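Local structure of GDP-mannose-dependent alpha-(1-6)-phosphatidylinositol monomannoside mannosyltransferase (Corynebacterium glutamicum, 3OKP) at residues P209-S215 against M278-R283. The protein is a glycosyltransferase of the GT-B fold, built from two Rossmann-like domains, and holds guanosine-5'-diphosphate-alpha-D-mannose in this model. Coordinates in Å, arbitrary orientation, origin at the centre of the assembly. Numbering follows the deposited sequence.
With GDD (guanosine-5'-diphosphate-alpha-D-mannose), chain B.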
loop_
_atom_site.group_PDB
_atom_site.type_symbol
_atom_site.label_atom_id
_atom_site.label_comp_id
_atom_site.label_asym_id
_atom_site.label_seq_id
_atom_site.Cartn_x
_atom_site.Cartn_y
_atom_site.Cartn_z
ATOM N N PRO A 209 9.735 -8.532 -11.824
ATOM C CA PRO A 209 9.107 -8.559 -13.153
ATOM C C PRO A 209 7.726 -7.902 -13.252
ATOM O O PRO A 209 7.479 -7.146 -14.195
ATOM C CB PRO A 209 9.007 -10.056 -13.463
ATOM C CG PRO A 209 10.127 -10.662 -12.719
ATOM C CD PRO A 209 10.288 -9.853 -11.459
ATOM N N ARG A 210 6.847 -8.165 -12.285
ATOM C CA ARG A 210 5.446 -7.742 -12.394
ATOM C C ARG A 210 5.216 -6.226 -12.371
ATOM O O ARG A 210 4.159 -5.759 -12.794
ATOM C CB ARG A 210 4.566 -8.450 -11.354
ATOM C CG ARG A 210 4.708 -7.949 -9.919
ATOM C CD ARG A 210 3.627 -8.560 -9.033
ATOM N NE ARG A 210 3.689 -8.075 -7.653
ATOM C CZ ARG A 210 3.085 -6.971 -7.229
ATOM N NH1 ARG A 210 2.378 -6.242 -8.076
ATOM N NH2 ARG A 210 3.199 -6.590 -5.964
ATOM N N LYS A 211 6.204 -5.465 -11.901
ATOM C CA LYS A 211 6.077 -4.006 -11.800
ATOM C C LYS A 211 6.202 -3.301 -13.157
ATOM O O LYS A 211 5.848 -2.127 -13.295
ATOM C CB LYS A 211 7.088 -3.439 -10.794
ATOM C CG LYS A 211 6.945 -3.984 -9.372
ATOM C CD LYS A 211 5.738 -3.404 -8.645
ATOM C CE LYS A 211 5.665 -3.909 -7.209
ATOM N NZ LYS A 211 4.526 -3.297 -6.463
ATOM N N GLY A 212 6.706 -4.021 -14.155
ATOM C CA GLY A 212 6.730 -3.514 -15.522
ATOM C C GLY A 212 7.797 -2.483 -15.833
ATOM O O GLY A 212 7.629 -1.681 -16.762
ATOM N N GLN A 213 8.892 -2.491 -15.068
ATOM C CA GLN A 213 10.076 -1.713 -15.440
ATOM C C GLN A 213 10.604 -2.230 -16.775
ATOM O O GLN A 213 11.094 -1.453 -17.594
ATOM C CB GLN A 213 11.187 -1.803 -14.389
ATOM C CG GLN A 213 10.880 -1.143 -13.050
ATOM C CD GLN A 213 10.348 -2.117 -12.014
ATOM O OE1 GLN A 213 10.115 -3.293 -12.304
ATOM N NE2 GLN A 213 10.159 -1.630 -10.792
ATOM N N ASP A 214 10.496 -3.544 -16.985
ATOM C CA ASP A 214 10.883 -4.157 -18.257
ATOM C C ASP A 214 10.022 -3.652 -19.415
ATOM O O ASP A 214 10.541 -3.373 -20.497
ATOM C CB ASP A 214 10.902 -5.699 -18.180
ATOM C CG ASP A 214 9.626 -6.305 -17.592
ATOM O OD1 ASP A 214 8.603 -5.607 -17.423
ATOM O OD2 ASP A 214 9.652 -7.521 -17.302
ATOM N N SER A 215 8.719 -3.510 -19.170
ATOM C CA SER A 215 7.784 -2.961 -20.159
ATOM C C SER A 215 8.146 -1.515 -20.506
ATOM O O SER A 215 8.124 -1.127 -21.678
ATOM C CB SER A 215 6.346 -3.031 -19.640
ATOM O OG SER A 215 5.977 -4.357 -19.306
ATOM N N MET A 278 4.135 3.021 -13.904
ATOM C CA MET A 278 4.407 1.682 -13.391
ATOM C C MET A 278 3.330 0.761 -13.957
ATOM O O MET A 278 2.266 0.606 -13.355
ATOM C CB MET A 278 4.427 1.663 -11.854
ATOM C CG MET A 278 5.101 0.432 -11.247
ATOM S SD MET A 278 3.987 -0.966 -10.970
ATOM C CE MET A 278 3.266 -0.522 -9.391
ATOM N N PRO A 279 3.596 0.170 -15.139
ATOM C CA PRO A 279 2.602 -0.642 -15.836
ATOM C C PRO A 279 2.546 -2.073 -15.295
ATOM O O PRO A 279 2.936 -3.020 -15.983
ATOM C CB PRO A 279 3.075 -0.600 -17.292
ATOM C CG PRO A 279 4.560 -0.426 -17.205
ATOM C CD PRO A 279 4.870 0.244 -15.883
ATOM N N ALA A 280 2.057 -2.205 -14.063
ATOM C CA ALA A 280 1.953 -3.492 -13.374
ATOM C C ALA A 280 1.165 -4.526 -14.178
ATOM O O ALA A 280 0.106 -4.219 -14.732
ATOM C CB ALA A 280 1.325 -3.304 -11.990
ATOM N N ARG A 281 1.703 -5.741 -14.249
ATOM C CA ARG A 281 1.016 -6.862 -14.886
ATOM C C ARG A 281 0.847 -8.016 -13.899
ATOM O O ARG A 281 1.684 -8.216 -13.014
ATOM C CB ARG A 281 1.759 -7.332 -16.146
ATOM C CG ARG A 281 3.114 -7.985 -15.888
ATOM C CD ARG A 281 3.691 -8.587 -17.161
ATOM N NE ARG A 281 5.012 -9.171 -16.938
ATOM C CZ ARG A 281 6.156 -8.491 -16.963
ATOM N NH1 ARG A 281 6.158 -7.187 -17.202
ATOM N NH2 ARG A 281 7.305 -9.121 -16.745
ATOM N N THR A 282 -0.242 -8.763 -14.051
ATOM C CA THR A 282 -0.478 -9.948 -13.230
ATOM C C THR A 282 0.331 -11.126 -13.767
ATOM O O THR A 282 0.334 -11.394 -14.969
ATOM C CB THR A 282 -1.981 -10.290 -13.149
ATOM O OG1 THR A 282 -2.678 -9.183 -12.570
ATOM C CG2 THR A 282 -2.219 -11.532 -12.289
ATOM N N ARG A 283 1.031 -11.801 -12.858
ATOM C CA ARG A 283 1.869 -12.951 -13.180
ATOM C C ARG A 283 1.618 -14.081 -12.186
ATOM O O ARG A 283 0.623 -14.068 -11.457
ATOM C CB ARG A 283 3.347 -12.553 -13.130
ATOM C CG ARG A 283 3.821 -11.697 -14.292
ATOM C CD ARG A 283 5.206 -11.122 -14.030
ATOM N NE ARG A 283 6.041 -12.015 -13.228
ATOM C CZ ARG A 283 6.930 -12.879 -13.712
ATOM N NH1 ARG A 283 7.136 -12.989 -15.019
ATOM N NH2 ARG A 283 7.623 -13.632 -12.877
HETATM N N2 GDD B . 12.397 4.928 0.557
HETATM C C2 GDD B . 12.103 4.265 -0.587
HETATM N N1 GDD B . 13.043 4.140 -1.554
HETATM N N3 GDD B . 10.870 3.732 -0.756
HETATM C C4 GDD B . 10.558 3.066 -1.899
HETATM C C5 GDD B . 11.509 2.927 -2.897
HETATM C C6 GDD B . 12.771 3.481 -2.707
HETATM O O6 GDD B . 13.649 3.372 -3.588
HETATM N N7 GDD B . 10.941 2.230 -3.902
HETATM C C8 GDD B . 9.671 1.943 -3.534
HETATM N N9 GDD B . 9.444 2.453 -2.313
HETATM C "C1'" GDD B . 8.185 2.380 -1.527
HETATM C "C2'" GDD B . 7.112 3.258 -2.152
HETATM O "O2'" GDD B . 7.224 4.618 -1.726
HETATM C "C3'" GDD B . 5.828 2.602 -1.686
HETATM O "O3'" GDD B . 5.390 3.188 -0.454
HETATM C "C4'" GDD B . 6.194 1.138 -1.461
HETATM O "O4'" GDD B . 7.625 1.064 -1.481
HETATM C "C5'" GDD B . 5.614 0.234 -2.547
HETATM O "O5'" GDD B . 4.355 -0.310 -2.142
HETATM P PA GDD B . 3.362 -0.761 -3.100
HETATM O O1A GDD B . 2.285 -0.976 -2.501
HETATM O O2A GDD B . 3.163 0.123 -3.971
HETATM O O3A GDD B . 3.793 -1.974 -3.770
HETATM P PB GDD B . 4.240 -3.182 -3.095
HETATM O O2B GDD B . 3.592 -3.381 -2.046
HETATM O O3B GDD B . 4.086 -4.156 -3.863
HETATM O O1B GDD B . 5.645 -3.076 -2.783
HETATM O O HOH W 1 1.561 -6.759 -10.903
HETATM O O HOH W 2 3.947 -5.111 -17.578
#
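R281 lays its guanidinium face over the carbonyl of P209 and runs on to D214, showing how the C-terminal Rossmann-like domain of a GT-B glycosyltransferase ties the loop after strand 275-278 to the 3-10 turn and N-terminus of helix 213-226 beside its ligand pocket. The salt bridge is bidentate: NH1 of R281 reaches OD1 of D214 and NH2 reaches OD2, both at 2.9 Å, while Y240 also bonds to OD2. The backbone joins as well, R281 N donating to R210 O at 2.9 Å. G212, at the N-cap of helix 213-226, has positive phi, and a CB there would collide with P279 O, so the loop after strand 275-278 can pass close by. P279 centres an inverse gamma turn; its CG lies 3.3 Å from G212 O. From the 3-10 turn the side chains of R210 and K211 extend toward the diphosphate, and both form salt bridges to E290. A water links R210 NH1 to R281 O, and K211 NZ donates to O3B of GDD at 2.8 Å.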